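Local coordinates for DisA protein (Sorangium cellulosum, PDB 6CCA) that probably transfers methyl groups to a carbon of the growing polyketide chain, as a gem-dimethylating methyltransferase of the disorazol assembly line, at residues A[59-71]-A[130-142]. Numbering follows the deposited sequence.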
ATOM      1  N   ASP A  59      -0.619  14.813   9.952  1.00 15.66           N
ATOM      2  CA  ASP A  59      -1.427  14.821  11.188  1.00 15.81           C
ATOM      3  C   ASP A  59      -2.719  15.544  10.989  1.00 16.07           C
ATOM      4  O   ASP A  59      -3.799  15.041  11.395  1.00 17.67           O
ATOM      5  CB  ASP A  59      -0.659  15.436  12.407  1.00 18.84           C
ATOM      6  CG  ASP A  59       0.495  14.563  12.917  1.00 22.65           C
ATOM      7  OD1 ASP A  59       0.615  13.388  12.545  1.00 22.44           O
ATOM      8  OD2 ASP A  59       1.361  15.144  13.607  1.00 27.00           O
ATOM      9  N   ALA A  60      -2.680  16.673  10.288  1.00 15.30           N
ATOM     10  CA  ALA A  60      -3.891  17.406  10.018  1.00 16.67           C
ATOM     11  C   ALA A  60      -4.815  16.674   9.049  1.00 16.16           C
ATOM     12  O   ALA A  60      -6.064  16.740   9.150  1.00 17.01           O
ATOM     13  CB  ALA A  60      -3.579  18.799   9.452  1.00 16.46           C
ATOM     14  N   LEU A  61      -4.221  15.946   8.108  1.00 15.15           N
ATOM     15  CA  LEU A  61      -5.022  15.074   7.223  1.00 15.08           C
ATOM     16  C   LEU A  61      -5.816  14.044   8.016  1.00 15.79           C
ATOM     17  O   LEU A  61      -6.961  13.758   7.688  1.00 17.81           O
ATOM     18  CB  LEU A  61      -4.103  14.487   6.136  1.00 15.60           C
ATOM     19  CG  LEU A  61      -4.759  13.559   5.135  1.00 16.12           C
ATOM     20  CD1 LEU A  61      -5.732  14.296   4.274  1.00 15.81           C
ATOM     21  CD2 LEU A  61      -3.740  12.908   4.278  1.00 17.31           C
ATOM     22  N   GLU A  62      -5.231  13.505   9.063  1.00 15.99           N
ATOM     23  CA  GLU A  62      -5.918  12.526   9.887  1.00 18.93           C
ATOM     24  C   GLU A  62      -7.136  13.121  10.606  1.00 17.51           C
ATOM     25  O   GLU A  62      -8.179  12.545  10.637  1.00 20.01           O
ATOM     26  CB  GLU A  62      -4.982  11.919  10.934  1.00 21.92           C
ATOM     27  CG  GLU A  62      -4.219  10.727  10.452  1.00 32.99           C
ATOM     28  CD  GLU A  62      -4.959   9.408  10.715  1.00 31.71           C
ATOM     29  OE1 GLU A  62      -4.944   8.845  11.821  1.00 33.80           O
ATOM     30  OE2 GLU A  62      -5.560   8.988   9.816  1.00 26.10           O
ATOM     31  N   ARG A  63      -6.944  14.275  11.204  1.00 17.35           N
ATOM     32  CA  ARG A  63      -8.008  14.949  11.910  1.00 19.74           C
ATOM     33  C   ARG A  63      -9.129  15.348  10.936  1.00 19.03           C
ATOM     34  O   ARG A  63     -10.248  15.147  11.201  1.00 18.29           O
ATOM     35  CB  ARG A  63      -7.487  16.154  12.678  1.00 21.40           C
ATOM     36  CG  ARG A  63      -6.572  15.844  13.863  1.00 28.01           C
ATOM     37  CD  ARG A  63      -6.911  14.576  14.662  1.00 34.67           C
ATOM     38  NE  ARG A  63      -5.829  13.608  14.482  1.00 51.09           N
ATOM     39  CZ  ARG A  63      -5.909  12.288  14.556  1.00 53.61           C
ATOM     40  NH1 ARG A  63      -6.996  11.646  14.872  1.00 43.61           N
ATOM     41  NH2 ARG A  63      -4.835  11.606  14.273  1.00 70.16           N
ATOM     42  N   PHE A  64      -8.759  15.888   9.809  1.00 17.69           N
ATOM     43  CA  PHE A  64      -9.709  16.193   8.768  1.00 16.71           C
ATOM     44  C   PHE A  64     -10.555  14.971   8.377  1.00 16.00           C
ATOM     45  O   PHE A  64     -11.733  15.071   8.216  1.00 15.63           O
ATOM     46  CB  PHE A  64      -8.966  16.787   7.588  1.00 16.14           C
ATOM     47  CG  PHE A  64      -9.796  16.969   6.353  1.00 17.09           C
ATOM     48  CD1 PHE A  64     -10.753  17.944   6.286  1.00 18.02           C
ATOM     49  CD2 PHE A  64      -9.570  16.206   5.246  1.00 17.33           C
ATOM     50  CE1 PHE A  64     -11.495  18.116   5.169  1.00 18.50           C
ATOM     51  CE2 PHE A  64     -10.307  16.385   4.104  1.00 17.83           C
ATOM     52  CZ  PHE A  64     -11.267  17.356   4.070  1.00 18.31           C
ATOM     53  N   SER A  65      -9.910  13.821   8.238  1.00 14.48           N
ATOM     54  CA  SER A  65     -10.632  12.620   7.869  1.00 15.66           C
ATOM     55  C   SER A  65     -11.721  12.304   8.898  1.00 15.00           C
ATOM     56  O   SER A  65     -12.796  11.886   8.544  1.00 13.81           O
ATOM     57  CB  SER A  65      -9.653  11.441   7.719  1.00 16.71           C
ATOM     58  OG  SER A  65      -8.709  11.700   6.686  1.00 19.12           O
ATOM     59  N   GLU A  66     -11.422  12.489  10.177  1.00 15.25           N
ATOM     60  CA  GLU A  66     -12.392  12.273  11.233  1.00 16.29           C
ATOM     61  C   GLU A  66     -13.630  13.172  11.080  1.00 16.01           C
ATOM     62  O   GLU A  66     -14.761  12.697  11.165  1.00 16.78           O
ATOM     63  CB  GLU A  66     -11.728  12.562  12.583  1.00 17.33           C
ATOM     64  CG  GLU A  66     -10.695  11.527  12.941  1.00 18.63           C
ATOM     65  CD  GLU A  66      -9.822  11.937  14.118  1.00 22.64           C
ATOM     66  OE1 GLU A  66      -9.836  13.091  14.560  1.00 21.59           O
ATOM     67  OE2 GLU A  66      -9.141  11.039  14.592  1.00 25.39           O
ATOM     68  N   ASP A  67     -13.366  14.469  10.898  1.00 15.33           N
ATOM     69  CA  ASP A  67     -14.397  15.462  10.716  1.00 17.03           C
ATOM     70  C   ASP A  67     -15.241  15.261   9.454  1.00 16.63           C
ATOM     71  O   ASP A  67     -16.453  15.331   9.463  1.00 16.55           O
ATOM     72  CB  ASP A  67     -13.751  16.809  10.682  1.00 17.30           C
ATOM     73  CG  ASP A  67     -13.076  17.182  12.050  1.00 23.57           C
ATOM     74  OD1 ASP A  67     -13.195  16.436  13.056  1.00 24.47           O
ATOM     75  OD2 ASP A  67     -12.312  18.129  12.038  1.00 27.36           O
ATOM     76  N   LEU A  68     -14.559  14.906   8.367  1.00 17.02           N
ATOM     77  CA  LEU A  68     -15.201  14.581   7.097  1.00 15.28           C
ATOM     78  C   LEU A  68     -16.133  13.407   7.276  1.00 16.49           C
ATOM     79  O   LEU A  68     -17.225  13.391   6.704  1.00 15.57           O
ATOM     80  CB  LEU A  68     -14.074  14.242   6.058  1.00 15.95           C
ATOM     81  CG  LEU A  68     -14.533  14.186   4.592  1.00 16.52           C
ATOM     82  CD1 LEU A  68     -15.171  15.484   4.051  1.00 17.20           C
ATOM     83  CD2 LEU A  68     -13.307  13.731   3.776  1.00 18.28           C
ATOM     84  N   LEU A  69     -15.662  12.378   7.997  1.00 14.91           N
ATOM     85  CA  LEU A  69     -16.471  11.231   8.259  1.00 17.84           C
ATOM     86  C   LEU A  69     -17.744  11.606   9.046  1.00 16.39           C
ATOM     87  O   LEU A  69     -18.827  11.139   8.720  1.00 17.27           O
ATOM     88  CB  LEU A  69     -15.657  10.168   8.998  1.00 17.45           C
ATOM     89  CG  LEU A  69     -16.427   8.926   9.364  1.00 17.28           C
ATOM     90  CD1 LEU A  69     -17.073   8.234   8.191  1.00 17.49           C
ATOM     91  CD2 LEU A  69     -15.506   7.937  10.104  1.00 17.94           C
ATOM     92  N   LEU A  70     -17.613  12.406  10.071  1.00 16.20           N
ATOM     93  CA  LEU A  70     -18.817  12.851  10.786  1.00 17.37           C
ATOM     94  C   LEU A  70     -19.802  13.527   9.802  1.00 17.49           C
ATOM     95  O   LEU A  70     -21.032  13.227   9.799  1.00 17.64           O
ATOM     96  CB  LEU A  70     -18.476  13.782  11.895  1.00 18.64           C
ATOM     97  CG  LEU A  70     -19.671  14.300  12.737  1.00 19.74           C
ATOM     98  CD1 LEU A  70     -20.574  13.206  13.289  1.00 23.04           C
ATOM     99  CD2 LEU A  70     -19.166  15.216  13.880  1.00 19.33           C
ATOM    100  N   CYS A  71     -19.256  14.392   8.948  1.00 17.40           N
ATOM    101  CA  CYS A  71     -20.034  15.060   7.903  1.00 17.67           C
ATOM    102  C   CYS A  71     -20.725  14.066   6.983  1.00 18.44           C
ATOM    103  O   CYS A  71     -21.919  14.258   6.679  1.00 19.19           O
ATOM    104  CB  CYS A  71     -19.197  16.075   7.148  1.00 20.11           C
ATOM    105  SG  CYS A  71     -20.222  17.258   6.220  1.00 24.35           S
ATOM    106  N   ARG A 130     -19.088  16.998  21.429  1.00 41.71           N
ATOM    107  CA  ARG A 130     -18.250  17.478  20.339  1.00 37.77           C
ATOM    108  C   ARG A 130     -18.999  17.470  19.008  1.00 30.79           C
ATOM    109  O   ARG A 130     -18.569  18.110  18.048  1.00 31.44           O
ATOM    110  CB  ARG A 130     -16.979  16.634  20.230  1.00 43.44           C
ATOM    111  CG  ARG A 130     -15.709  17.369  20.624  1.00 49.63           C
ATOM    112  CD  ARG A 130     -14.471  16.636  20.135  1.00 51.83           C
ATOM    113  NE  ARG A 130     -13.746  17.399  19.125  1.00 53.41           N
ATOM    114  CZ  ARG A 130     -13.029  16.854  18.148  1.00 51.65           C
ATOM    115  NH1 ARG A 130     -12.939  15.535  18.046  1.00 42.97           N
ATOM    116  NH2 ARG A 130     -12.401  17.627  17.272  1.00 55.32           N
ATOM    117  N   VAL A 131     -20.115  16.748  18.949  1.00 27.88           N
ATOM    118  CA  VAL A 131     -20.886  16.675  17.717  1.00 29.86           C
ATOM    119  C   VAL A 131     -21.595  18.045  17.444  1.00 36.33           C
ATOM    120  O   VAL A 131     -22.401  18.500  18.266  1.00 33.98           O
ATOM    121  CB  VAL A 131     -21.861  15.504  17.756  1.00 28.09           C
ATOM    122  CG1 VAL A 131     -22.814  15.502  16.595  1.00 26.64           C
ATOM    123  CG2 VAL A 131     -21.121  14.183  17.770  1.00 31.04           C
ATOM    124  N   THR A 132     -21.203  18.725  16.365  1.00 29.30           N
ATOM    125  CA  THR A 132     -21.899  19.919  15.843  1.00 29.98           C
ATOM    126  C   THR A 132     -22.106  19.736  14.303  1.00 28.85           C
ATOM    127  O   THR A 132     -21.631  18.729  13.759  1.00 23.63           O
ATOM    128  CB  THR A 132     -21.078  21.175  16.099  1.00 31.14           C
ATOM    129  OG1 THR A 132     -19.890  21.143  15.306  1.00 32.65           O
ATOM    130  CG2 THR A 132     -20.677  21.308  17.598  1.00 35.60           C
ATOM    131  N   PRO A 133     -22.803  20.676  13.635  1.00 27.17           N
ATOM    132  CA  PRO A 133     -22.975  20.571  12.173  1.00 28.32           C
ATOM    133  C   PRO A 133     -21.627  20.806  11.489  1.00 24.22           C
ATOM    134  O   PRO A 133     -20.989  21.825  11.675  1.00 24.28           O
ATOM    135  CB  PRO A 133     -24.025  21.673  11.836  1.00 28.93           C
ATOM    136  CG  PRO A 133     -24.726  21.907  13.198  1.00 30.40           C
ATOM    137  CD  PRO A 133     -23.531  21.879  14.125  1.00 32.05           C
ATOM    138  N   LYS A 134     -21.157  19.786  10.773  1.00 24.47           N
ATOM    139  CA  LYS A 134     -19.824  19.842  10.193  1.00 23.71           C
ATOM    140  C   LYS A 134     -19.759  20.359   8.740  1.00 25.78           C
ATOM    141  O   LYS A 134     -18.675  20.728   8.273  1.00 25.40           O
ATOM    142  CB  LYS A 134     -19.175  18.436  10.252  1.00 24.95           C
ATOM    143  CG  LYS A 134     -18.869  18.024  11.671  1.00 28.96           C
ATOM    144  CD  LYS A 134     -17.731  18.884  12.175  1.00 30.79           C
ATOM    145  CE  LYS A 134     -17.459  18.738  13.642  1.00 35.32           C
ATOM    146  NZ  LYS A 134     -16.188  19.452  14.052  1.00 35.90           N
ATOM    147  N   LYS A 135     -20.894  20.426   8.070  1.00 24.58           N
ATOM    148  CA  LYS A 135     -20.958  20.743   6.588  1.00 30.66           C
ATOM    149  C   LYS A 135     -20.030  21.883   6.152  1.00 28.89           C
ATOM    150  O   LYS A 135     -19.136  21.720   5.280  1.00 27.93           O
ATOM    151  CB  LYS A 135     -22.421  21.086   6.204  1.00 38.32           C
ATOM    152  CG  LYS A 135     -22.709  21.278   4.704  1.00 54.35           C
ATOM    153  CD  LYS A 135     -23.047  19.961   4.012  1.00 63.37           C
ATOM    154  CE  LYS A 135     -23.073  20.100   2.501  1.00 70.50           C
ATOM    155  NZ  LYS A 135     -23.141  18.779   1.808  1.00 78.19           N
ATOM    156  N   HIS A 136     -20.194  23.056   6.765  1.00 24.71           N
ATOM    157  CA  HIS A 136     -19.443  24.210   6.335  1.00 26.08           C
ATOM    158  C   HIS A 136     -17.997  24.150   6.790  1.00 23.25           C
ATOM    159  O   HIS A 136     -17.086  24.509   6.029  1.00 24.32           O
ATOM    160  CB  HIS A 136     -20.174  25.522   6.757  1.00 31.46           C
ATOM    161  CG  HIS A 136     -21.559  25.627   6.145  1.00 38.60           C
ATOM    162  ND1 HIS A 136     -22.716  25.647   6.902  1.00 48.30           N
ATOM    163  CD2 HIS A 136     -21.967  25.614   4.846  1.00 42.66           C
ATOM    164  CE1 HIS A 136     -23.770  25.666   6.105  1.00 45.70           C
ATOM    165  NE2 HIS A 136     -23.345  25.654   4.851  1.00 51.68           N
ATOM    166  N   GLU A 137     -17.788  23.729   8.014  1.00 21.61           N
ATOM    167  CA  GLU A 137     -16.461  23.612   8.592  1.00 26.04           C
ATOM    168  C   GLU A 137     -15.536  22.750   7.721  1.00 23.34           C
ATOM    169  O   GLU A 137     -14.386  23.125   7.445  1.00 21.87           O
ATOM    170  CB  GLU A 137     -16.513  22.922   9.947  1.00 31.87           C
ATOM    171  CG  GLU A 137     -16.489  23.786  11.185  1.00 45.70           C
ATOM    172  CD  GLU A 137     -16.784  22.904  12.421  1.00 50.42           C
ATOM    173  OE1 GLU A 137     -16.022  21.929  12.649  1.00 45.05           O
ATOM    174  OE2 GLU A 137     -17.820  23.121  13.099  1.00 50.13           O
ATOM    175  N   VAL A 138     -16.020  21.586   7.385  1.00 20.27           N
ATOM    176  CA  VAL A 138     -15.181  20.632   6.588  1.00 20.81           C
ATOM    177  C   VAL A 138     -14.863  21.129   5.212  1.00 18.26           C
ATOM    178  O   VAL A 138     -13.744  20.942   4.738  1.00 19.43           O
ATOM    179  CB  VAL A 138     -15.682  19.147   6.554  1.00 21.15           C
ATOM    180  CG1 VAL A 138     -15.792  18.622   7.968  1.00 23.64           C
ATOM    181  CG2 VAL A 138     -16.964  18.953   5.724  1.00 21.36           C
ATOM    182  N   GLU A 139     -15.790  21.816   4.536  1.00 18.52           N
ATOM    183  CA  GLU A 139     -15.465  22.389   3.220  1.00 21.22           C
ATOM    184  C   GLU A 139     -14.399  23.468   3.263  1.00 20.40           C
ATOM    185  O   GLU A 139     -13.465  23.430   2.452  1.00 19.74           O
ATOM    186  CB  GLU A 139     -16.771  22.854   2.503  1.00 22.67           C
ATOM    187  CG  GLU A 139     -16.542  23.055   0.996  1.00 25.19           C
ATOM    188  CD  GLU A 139     -15.998  24.438   0.666  1.00 25.09           C
ATOM    189  OE1 GLU A 139     -16.009  25.288   1.606  1.00 23.78           O
ATOM    190  OE2 GLU A 139     -15.555  24.670  -0.512  1.00 23.46           O
ATOM    191  N   ARG A 140     -14.441  24.324   4.320  1.00 20.96           N
ATOM    192  CA  ARG A 140     -13.398  25.334   4.548  1.00 23.59           C
ATOM    193  C   ARG A 140     -12.096  24.646   4.840  1.00 20.86           C
ATOM    194  O   ARG A 140     -11.039  25.013   4.318  1.00 21.06           O
ATOM    195  CB  ARG A 140     -13.740  26.340   5.690  1.00 26.68           C
ATOM    196  CG  ARG A 140     -14.853  27.344   5.343  1.00 40.75           C
ATOM    197  CD  ARG A 140     -15.203  28.426   6.440  1.00 43.62           C
ATOM    198  NE  ARG A 140     -15.977  27.875   7.599  1.00 52.66           N
ATOM    199  CZ  ARG A 140     -17.311  27.895   7.778  1.00 52.79           C
ATOM    200  NH1 ARG A 140     -18.138  28.477   6.903  1.00 51.70           N
ATOM    201  NH2 ARG A 140     -17.820  27.316   8.854  1.00 54.42           N
ATOM    202  N   ARG A 141     -12.129  23.636   5.697  1.00 21.89           N
ATOM    203  CA  ARG A 141     -10.859  22.913   6.072  1.00 19.03           C
ATOM    204  C   ARG A 141     -10.224  22.228   4.917  1.00 18.37           C
ATOM    205  O   ARG A 141      -9.012  22.271   4.773  1.00 18.79           O
ATOM    206  CB  ARG A 141     -11.116  21.911   7.208  1.00 19.00           C
ATOM    207  CG  ARG A 141      -9.874  21.284   7.843  1.00 20.47           C
ATOM    208  CD  ARG A 141      -8.916  22.366   8.244  1.00 21.36           C
ATOM    209  NE  ARG A 141      -7.797  21.792   8.993  1.00 19.53           N
ATOM    210  CZ  ARG A 141      -6.691  22.492   9.278  1.00 22.36           C
ATOM    211  NH1 ARG A 141      -6.550  23.734   8.785  1.00 20.72           N
ATOM    212  NH2 ARG A 141      -5.707  21.920   9.973  1.00 20.16           N
ATOM    213  N   MET A 142     -11.034  21.632   4.060  1.00 16.96           N
ATOM    214  CA  MET A 142     -10.589  21.033   2.817  1.00 17.73           C
ATOM    215  C   MET A 142      -9.798  22.044   1.993  1.00 18.77           C
ATOM    216  O   MET A 142      -8.716  21.746   1.486  1.00 18.29           O
ATOM    217  CB  MET A 142     -11.802  20.528   2.005  1.00 18.78           C
ATOM    218  CG  MET A 142     -11.417  19.860   0.688  1.00 18.84           C
ATOM    219  SD  MET A 142     -11.088  20.954  -0.691  1.00 23.16           S
ATOM    220  CE  MET A 142     -12.755  21.614  -1.036  1.00 24.90           C
TER
HETATM  221  O   HOH W   1      -7.362  19.078  10.148  1.00 21.14           O
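Lys-134 lies across Leu-70 and Cys-71 with its aliphatic chain and spends its charge beyond them, a worked example of how a lysine can serve both the greasy and the polar side of one helix contact. Lys-134 CB rests 3.9 Å from Cys-71 CB. With chi1 at -68°, CG sits beside the backbone N, and there Lys-134 CG meets Leu-70 CD2 at 3.6 Å. The two side chains cross at about a right angle; beyond CG the chain bends at chi2, CE passes the same methyl, and Lys-134 NZ ends 2.9 Å from Glu-137 OE1, in a salt bridge that uses the syn lone pair of that oxygen. Tyr-117 OH gives the ammonium a second partner and also bonds Asp-67 OD1, so the tyrosine links the lysine to a carboxylate whose Asp-67 OD1 stays 4.4 Å from Lys-134 NZ.

Further along, Val-138 sets its two methyls on residues one turn apart: CG1 on the backbone carbonyl and CB of Asp-67, Val-138 CG2 on Cys-71 SG at 3.7 Å. Phe-64 lays its ring alongside Met-142, with Phe-64 CZ 3.8 Å from Met-142 CB; Val-138 O lies at the ring edge, 3.6 Å from Phe-64 CE1. At the outer end a water accepts from Arg-141 NE and donates to Ala-60 O, while Arg-141 NH1 bonds Gln-144.

The axes of the short helical segments 59-71 and 135-142 come within 9.4 Å and their N-to-C directions differ by 144°, roughly antiparallel, within a helical region remote from the methyltransferase sheet; helix 152-163 covers Leu-68 and Cys-71. No direct hydrogen bond joins the two segments. Cohesion therefore comes from aliphatic, sulfur and aromatic contacts, with one water bridge, and the nearby opposite charges of Asp-67 and Lys-134 probably add a modest electrostatic attraction.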